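Local coordinates for protein aeromonas extracellular serine protease (Aeromonas sobria, PDB 3WQB) that preferentially cleaves peptide bonds after two basic residues, one of them lysine, as a secreted calcium-binding serine protease of the furin-like subtilases and a probable virulence factor, at residues 417-420 against 421-425; 481-485 against 486-490. The protein carries 1 engineered substitution. All coordinates share one frame; numbering follows the deposited sequence.

Interaction 1: 417-420 against 421-425; sequences IDVN and KALEL
D418, the residue just before helix 419-426, reaches forward to K421, its carboxylate serving as the N-cap. Its CB lies 4.1 Å from CB of K421, and the approach tightens at CG, 3.4 Å from the same carbon. OD1 accepts the backbone N-H of K421 at 3.0 Å in a fairly straight bond (163°), taken from above the carboxylate plane; N58 ND2 is a second donor to this oxygen. OD2 rests against the aliphatic part of K421, near CB and CD. CG stands anti to the backbone N (chi1 -177°), which turns the carboxylate along the chain toward this N-H. The extended lysine carries NZ on past the carboxylate, so OD2 and NZ stay 5.8 Å apart and the charges do not pair directly.

Behind the cap the helical ladder begins at once: A422 N bonds to D418 O, L423 N to V419 O and E424 N to N420 O. V419 and L423 run alongside each other in the same direction, with CG1 of the valine 3.9 Å from CD1 of the leucine; both also touch helices 60-64 and 335-352. N420 directs its amide to neighbouring parts of the chain, ND2 giving to I16 O and OD1 accepting from W61 N. The negative carboxylate probably also suits the positive end of the helix dipole. The bond from K421 N to D418 OD1 makes this an Asp N-cap, here starting a short helix that packs among the helices of the subtilisin-like part of the chain.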
ATOM      1  N   ILE A 417     -14.695   6.203  -1.460  1.00  9.14           N
ATOM      2  CA  ILE A 417     -15.399   6.007  -0.192  1.00  9.63           C
ATOM      3  C   ILE A 417     -16.608   6.937  -0.057  1.00  9.61           C
ATOM      4  O   ILE A 417     -16.516   8.141  -0.323  1.00 10.36           O
ATOM      5  CB  ILE A 417     -14.447   6.223   0.981  1.00  9.70           C
ATOM      6  CG1 ILE A 417     -13.401   5.102   1.003  1.00 10.96           C
ATOM      7  CG2 ILE A 417     -15.211   6.290   2.302  1.00 11.67           C
ATOM      8  CD1 ILE A 417     -12.325   5.273   2.067  1.00 12.83           C
ATOM      9  N   ASP A 418     -17.733   6.363   0.362  1.00  9.85           N
ATOM     10  CA  ASP A 418     -18.948   7.115   0.667  1.00  9.96           C
ATOM     11  C   ASP A 418     -19.375   6.663   2.054  1.00  9.94           C
ATOM     12  O   ASP A 418     -20.058   5.655   2.210  1.00 10.68           O
ATOM     13  CB  ASP A 418     -20.029   6.803  -0.372  1.00 10.98           C
ATOM     14  CG  ASP A 418     -21.316   7.595  -0.169  1.00 12.96           C
ATOM     15  OD1 ASP A 418     -21.575   8.079   0.958  1.00 14.38           O
ATOM     16  OD2 ASP A 418     -22.093   7.689  -1.150  1.00 15.33           O
ATOM     17  N   VAL A 419     -18.947   7.397   3.077  1.00 10.20           N
ATOM     18  CA  VAL A 419     -19.189   6.970   4.457  1.00 10.71           C
ATOM     19  C   VAL A 419     -20.682   6.941   4.788  1.00 10.80           C
ATOM     20  O   VAL A 419     -21.165   6.006   5.450  1.00 11.27           O
ATOM     21  CB  VAL A 419     -18.439   7.876   5.466  1.00 10.87           C
ATOM     22  CG1 VAL A 419     -18.954   7.656   6.894  1.00 12.56           C
ATOM     23  CG2 VAL A 419     -16.936   7.631   5.388  1.00 11.58           C
ATOM     24  N   ASN A 420     -21.415   7.963   4.354  1.00 10.72           N
ATOM     25  CA  ASN A 420     -22.843   8.020   4.647  1.00 10.75           C
ATOM     26  C   ASN A 420     -23.576   6.805   4.093  1.00 10.92           C
ATOM     27  O   ASN A 420     -24.412   6.217   4.791  1.00 11.19           O
ATOM     28  CB  ASN A 420     -23.471   9.266   4.031  1.00 10.76           C
ATOM     29  CG  ASN A 420     -22.984  10.557   4.646  1.00 10.80           C
ATOM     30  OD1 ASN A 420     -22.357  10.585   5.708  1.00 11.00           O
ATOM     31  ND2 ASN A 420     -23.287  11.651   3.967  1.00 11.00           N
ATOM     32  N   LYS A 421     -23.262   6.429   2.853  1.00 11.24           N
ATOM     33  CA  LYS A 421     -23.933   5.292   2.225  1.00 11.21           C
ATOM     34  C   LYS A 421     -23.500   3.975   2.867  1.00 11.21           C
ATOM     35  O   LYS A 421     -24.321   3.078   3.059  1.00 11.80           O
ATOM     36  CB  LYS A 421     -23.708   5.275   0.714  1.00 11.35           C
ATOM     37  CG  LYS A 421     -24.568   4.264  -0.033  1.00 12.68           C
ATOM     38  CD  LYS A 421     -24.415   4.413  -1.535  1.00 16.36           C
ATOM     39  CE  LYS A 421     -25.179   3.308  -2.246  1.00 18.83           C
ATOM     40  NZ  LYS A 421     -25.110   3.465  -3.718  1.00 21.05           N
ATOM     41  N   ALA A 422     -22.224   3.872   3.242  1.00 11.08           N
ATOM     42  CA  ALA A 422     -21.761   2.696   3.969  1.00 11.15           C
ATOM     43  C   ALA A 422     -22.544   2.527   5.266  1.00 11.41           C
ATOM     44  O   ALA A 422     -22.931   1.417   5.624  1.00 11.41           O
ATOM     45  CB  ALA A 422     -20.253   2.776   4.234  1.00 11.26           C
ATOM     46  N   LEU A 423     -22.786   3.637   5.962  1.00 11.75           N
ATOM     47  CA  LEU A 423     -23.581   3.602   7.194  1.00 12.09           C
ATOM     48  C   LEU A 423     -25.043   3.243   6.955  1.00 12.39           C
ATOM     49  O   LEU A 423     -25.643   2.550   7.768  1.00 12.65           O
ATOM     50  CB  LEU A 423     -23.482   4.926   7.948  1.00 11.87           C
ATOM     51  CG  LEU A 423     -22.137   5.192   8.619  1.00 11.89           C
ATOM     52  CD1 LEU A 423     -22.037   6.660   9.002  1.00 13.57           C
ATOM     53  CD2 LEU A 423     -21.957   4.300   9.831  1.00 12.32           C
ATOM     54  N   GLU A 424     -25.613   3.717   5.854  1.00 12.67           N
ATOM     55  CA  GLU A 424     -26.967   3.323   5.466  1.00 13.39           C
ATOM     56  C   GLU A 424     -27.052   1.813   5.251  1.00 13.82           C
ATOM     57  O   GLU A 424     -27.976   1.157   5.722  1.00 14.64           O
ATOM     58  CB  GLU A 424     -27.389   4.060   4.197  1.00 13.78           C
ATOM     59  CG  GLU A 424     -28.822   3.818   3.775  1.00 16.57           C
ATOM     60  CD  GLU A 424     -29.195   4.652   2.576  1.00 20.23           C
ATOM     61  OE1 GLU A 424     -28.851   4.253   1.446  1.00 23.57           O
ATOM     62  OE2 GLU A 424     -29.815   5.718   2.764  1.00 23.61           O
ATOM     63  N   LEU A 425     -26.069   1.255   4.560  1.00 13.90           N
ATOM     64  CA  LEU A 425     -26.071  -0.175   4.296  1.00 14.49           C
ATOM     65  C   LEU A 425     -25.805  -0.965   5.574  1.00 14.36           C
ATOM     66  O   LEU A 425     -26.359  -2.046   5.770  1.00 14.64           O
ATOM     67  CB  LEU A 425     -25.045  -0.537   3.217  1.00 14.86           C
ATOM     68  CG  LEU A 425     -25.257  -0.047   1.780  1.00 16.50           C
ATOM     69  CD1 LEU A 425     -24.192  -0.621   0.863  1.00 17.77           C
ATOM     70  CD2 LEU A 425     -26.644  -0.414   1.273  1.00 17.50           C
TER

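Interaction 2: 481-485 against 486-490; sequences LDHQR and LPDLL. With CA (calcium ion), chain D.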
ATOM      1  N   LEU A 481       8.385 -17.221 -14.241  1.00 12.76           N
ATOM      2  CA  LEU A 481       8.669 -17.228 -15.671  1.00 13.07           C
ATOM      3  C   LEU A 481      10.066 -16.679 -15.920  1.00 13.43           C
ATOM      4  O   LEU A 481      10.629 -15.975 -15.077  1.00 13.57           O
ATOM      5  CB  LEU A 481       7.604 -16.436 -16.458  1.00 13.16           C
ATOM      6  CG  LEU A 481       7.391 -14.947 -16.171  1.00 12.70           C
ATOM      7  CD1 LEU A 481       8.436 -14.090 -16.886  1.00 13.97           C
ATOM      8  CD2 LEU A 481       5.994 -14.538 -16.614  1.00 14.28           C
ATOM      9  N   ASP A 482      10.611 -17.007 -17.088  1.00 13.77           N
ATOM     10  CA  ASP A 482      11.834 -16.374 -17.578  1.00 14.28           C
ATOM     11  C   ASP A 482      11.506 -15.448 -18.730  1.00 14.19           C
ATOM     12  O   ASP A 482      10.747 -15.813 -19.631  1.00 14.20           O
ATOM     13  CB  ASP A 482      12.831 -17.421 -18.071  1.00 15.08           C
ATOM     14  CG  ASP A 482      13.425 -18.255 -16.950  1.00 16.83           C
ATOM     15  OD1 ASP A 482      13.407 -17.820 -15.777  1.00 19.07           O
ATOM     16  OD2 ASP A 482      13.936 -19.349 -17.258  1.00 21.81           O
ATOM     17  N   HIS A 483      12.076 -14.248 -18.691  1.00 13.87           N
ATOM     18  CA  HIS A 483      11.944 -13.279 -19.773  1.00 14.00           C
ATOM     19  C   HIS A 483      12.976 -12.186 -19.586  1.00 14.62           C
ATOM     20  O   HIS A 483      13.166 -11.681 -18.477  1.00 14.75           O
ATOM     21  CB  HIS A 483      10.539 -12.668 -19.801  1.00 13.83           C
ATOM     22  CG  HIS A 483      10.249 -11.881 -21.037  1.00 13.83           C
ATOM     23  ND1 HIS A 483      10.697 -10.592 -21.220  1.00 14.47           N
ATOM     24  CD2 HIS A 483       9.538 -12.195 -22.145  1.00 13.95           C
ATOM     25  CE1 HIS A 483      10.296 -10.153 -22.401  1.00 14.36           C
ATOM     26  NE2 HIS A 483       9.584 -11.103 -22.979  1.00 13.98           N
ATOM     27  N   GLN A 484      13.642 -11.826 -20.680  1.00 14.83           N
ATOM     28  CA  GLN A 484      14.778 -10.909 -20.635  1.00 15.42           C
ATOM     29  C   GLN A 484      14.431  -9.416 -20.517  1.00 14.90           C
ATOM     30  O   GLN A 484      15.309  -8.605 -20.243  1.00 15.76           O
ATOM     31  CB  GLN A 484      15.684 -11.120 -21.853  1.00 16.06           C
ATOM     32  CG  GLN A 484      16.367 -12.472 -21.931  1.00 17.95           C
ATOM     33  CD  GLN A 484      16.959 -12.727 -23.303  1.00 21.17           C
ATOM     34  OE1 GLN A 484      16.370 -12.370 -24.329  1.00 23.02           O
ATOM     35  NE2 GLN A 484      18.133 -13.346 -23.328  1.00 23.34           N
ATOM     36  N   ARG A 485      13.171  -9.057 -20.743  1.00 14.45           N
ATOM     37  CA  ARG A 485      12.714  -7.672 -20.576  1.00 13.75           C
ATOM     38  C   ARG A 485      11.329  -7.631 -19.932  1.00 13.42           C
ATOM     39  O   ARG A 485      10.304  -7.437 -20.591  1.00 12.73           O
ATOM     40  CB  ARG A 485      12.764  -6.901 -21.900  1.00 13.93           C
ATOM     41  CG  ARG A 485      12.476  -5.417 -21.732  1.00 13.49           C
ATOM     42  CD  ARG A 485      12.854  -4.592 -22.955  1.00 14.92           C
ATOM     43  NE  ARG A 485      11.893  -4.751 -24.041  1.00 13.52           N
ATOM     44  CZ  ARG A 485      11.667  -3.844 -24.986  1.00 13.21           C
ATOM     45  NH1 ARG A 485      12.355  -2.698 -25.010  1.00 15.83           N
ATOM     46  NH2 ARG A 485      10.745  -4.088 -25.914  1.00 14.14           N
ATOM     47  N   LEU A 486      11.319  -7.797 -18.614  1.00 13.11           N
ATOM     48  CA  LEU A 486      10.078  -7.995 -17.863  1.00 12.70           C
ATOM     49  C   LEU A 486       8.936  -7.017 -18.136  1.00 12.02           C
ATOM     50  O   LEU A 486       7.789  -7.445 -18.200  1.00 11.95           O
ATOM     51  CB  LEU A 486      10.341  -8.089 -16.351  1.00 12.51           C
ATOM     52  CG  LEU A 486      11.008  -9.384 -15.880  1.00 13.26           C
ATOM     53  CD1 LEU A 486      11.520  -9.221 -14.463  1.00 14.69           C
ATOM     54  CD2 LEU A 486      10.063 -10.579 -15.989  1.00 14.59           C
ATOM     55  N   PRO A 487       9.234  -5.708 -18.310  1.00 11.55           N
ATOM     56  CA  PRO A 487       8.113  -4.787 -18.531  1.00 11.37           C
ATOM     57  C   PRO A 487       7.381  -4.976 -19.863  1.00 11.27           C
ATOM     58  O   PRO A 487       6.352  -4.360 -20.063  1.00 11.19           O
ATOM     59  CB  PRO A 487       8.766  -3.397 -18.434  1.00 11.39           C
ATOM     60  CG  PRO A 487       9.973  -3.636 -17.583  1.00 11.21           C
ATOM     61  CD  PRO A 487      10.480  -4.970 -18.040  1.00 11.84           C
ATOM     62  N   ASP A 488       7.875  -5.854 -20.738  1.00 11.30           N
ATOM     63  CA  ASP A 488       7.120  -6.216 -21.937  1.00 11.71           C
ATOM     64  C   ASP A 488       5.868  -7.026 -21.628  1.00 11.44           C
ATOM     65  O   ASP A 488       5.006  -7.174 -22.487  1.00 11.27           O
ATOM     66  CB  ASP A 488       7.993  -7.016 -22.911  1.00 11.72           C
ATOM     67  CG  ASP A 488       9.014  -6.157 -23.634  1.00 12.96           C
ATOM     68  OD1 ASP A 488       9.017  -4.926 -23.432  1.00 13.89           O
ATOM     69  OD2 ASP A 488       9.814  -6.733 -24.407  1.00 13.40           O
ATOM     70  N   LEU A 489       5.773  -7.562 -20.414  1.00 11.48           N
ATOM     71  CA  LEU A 489       4.737  -8.542 -20.108  1.00 11.77           C
ATOM     72  C   LEU A 489       3.442  -7.961 -19.563  1.00 11.45           C
ATOM     73  O   LEU A 489       3.432  -7.137 -18.636  1.00 12.40           O
ATOM     74  CB  LEU A 489       5.278  -9.632 -19.175  1.00 11.92           C
ATOM     75  CG  LEU A 489       6.493 -10.407 -19.690  1.00 12.20           C
ATOM     76  CD1 LEU A 489       6.919 -11.385 -18.635  1.00 13.77           C
ATOM     77  CD2 LEU A 489       6.215 -11.121 -21.015  1.00 13.11           C
ATOM     78  N   LEU A 490       2.354  -8.394 -20.190  1.00 11.27           N
ATOM     79  CA  LEU A 490       0.993  -8.161 -19.739  1.00 11.25           C
ATOM     80  C   LEU A 490       0.494  -9.467 -19.126  1.00 10.84           C
ATOM     81  O   LEU A 490       0.473 -10.510 -19.798  1.00 11.13           O
ATOM     82  CB  LEU A 490       0.123  -7.759 -20.941  1.00 11.45           C
ATOM     83  CG  LEU A 490      -1.396  -7.789 -20.773  1.00 12.51           C
ATOM     84  CD1 LEU A 490      -1.842  -6.657 -19.876  1.00 14.16           C
ATOM     85  CD2 LEU A 490      -2.082  -7.686 -22.121  1.00 14.60           C
TER
HETATM   86 CA    CA D 902       9.610  -8.081 -26.307  1.00 13.46          CA
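One carboxylate oxygen, D488 OD2, binds a calcium ion and the guanidinium of R485 at once. The metal bond is 2.3 Å; NE of R485 donates to the same atom at 2.9 Å, and NH2 adds a longer bond of 3.2 Å. With these two donors the arginine grips the single oxygen side-on. Both nitrogens come from the syn side of the carboxylate, and OD2 approaches the guanidinium edge-on, almost in its plane. The two flat groups stand almost perpendicular, 86° apart. OD1 also lies 2.9 Å from NE within the salt bridge, and R559 provides it with a second positive partner. The arginine bends at chi3 (76°), which swings its head round to the aspartate three residues on, while NH1 reaches G557 O.

The backbone turns with the side chains: D488 N donates to R485 O, a bond between residues three apart that leads into the 3-10 segment 486-488. H483 ties the preceding loop together, ND1 accepting from R485 N at 3.0 Å and NE2 bonding to D553 OD2. CD2 of L489 lies over one face of this imidazole, displaced toward the rim, in a CH-pi contact 4.0 Å from the ring centroid. On the apolar side L481 and L489 meet tip to tip, CD1 to CD1 at 3.6 Å, and L486 CD2 packs obliquely against the same L481 methyl.

D454, D553, A555, N578 and N579 complete the calcium site of the P-domain. Sharing D488 between metal and arginines probably balances its negative charge and holds the carboxylate in orientation, while H483, bonded to the ligand D553, probably helps to position it from the second shell.

Overall arrangement
Along the chain, interaction 1 closes before interaction 2 opens, and the two lie on opposite sides of the chain's centre, with their own centres 41 Å apart and nearest atoms about 26 Å apart. They share no helix or sheet. Residues 417-425 begin helix 419-426, which packs with helices 60-64, 335-352 and 358-368 in the subtilisin-like part of the chain. Residues 481-490 link strand 471-482 to strand 489-494, members of two different antiparallel sheets of the P-domain. This furin-like protease thus has one contact in each of its two domains: a plain helix start away from the annotated sites, and a turn joining two sheets, built into a calcium site.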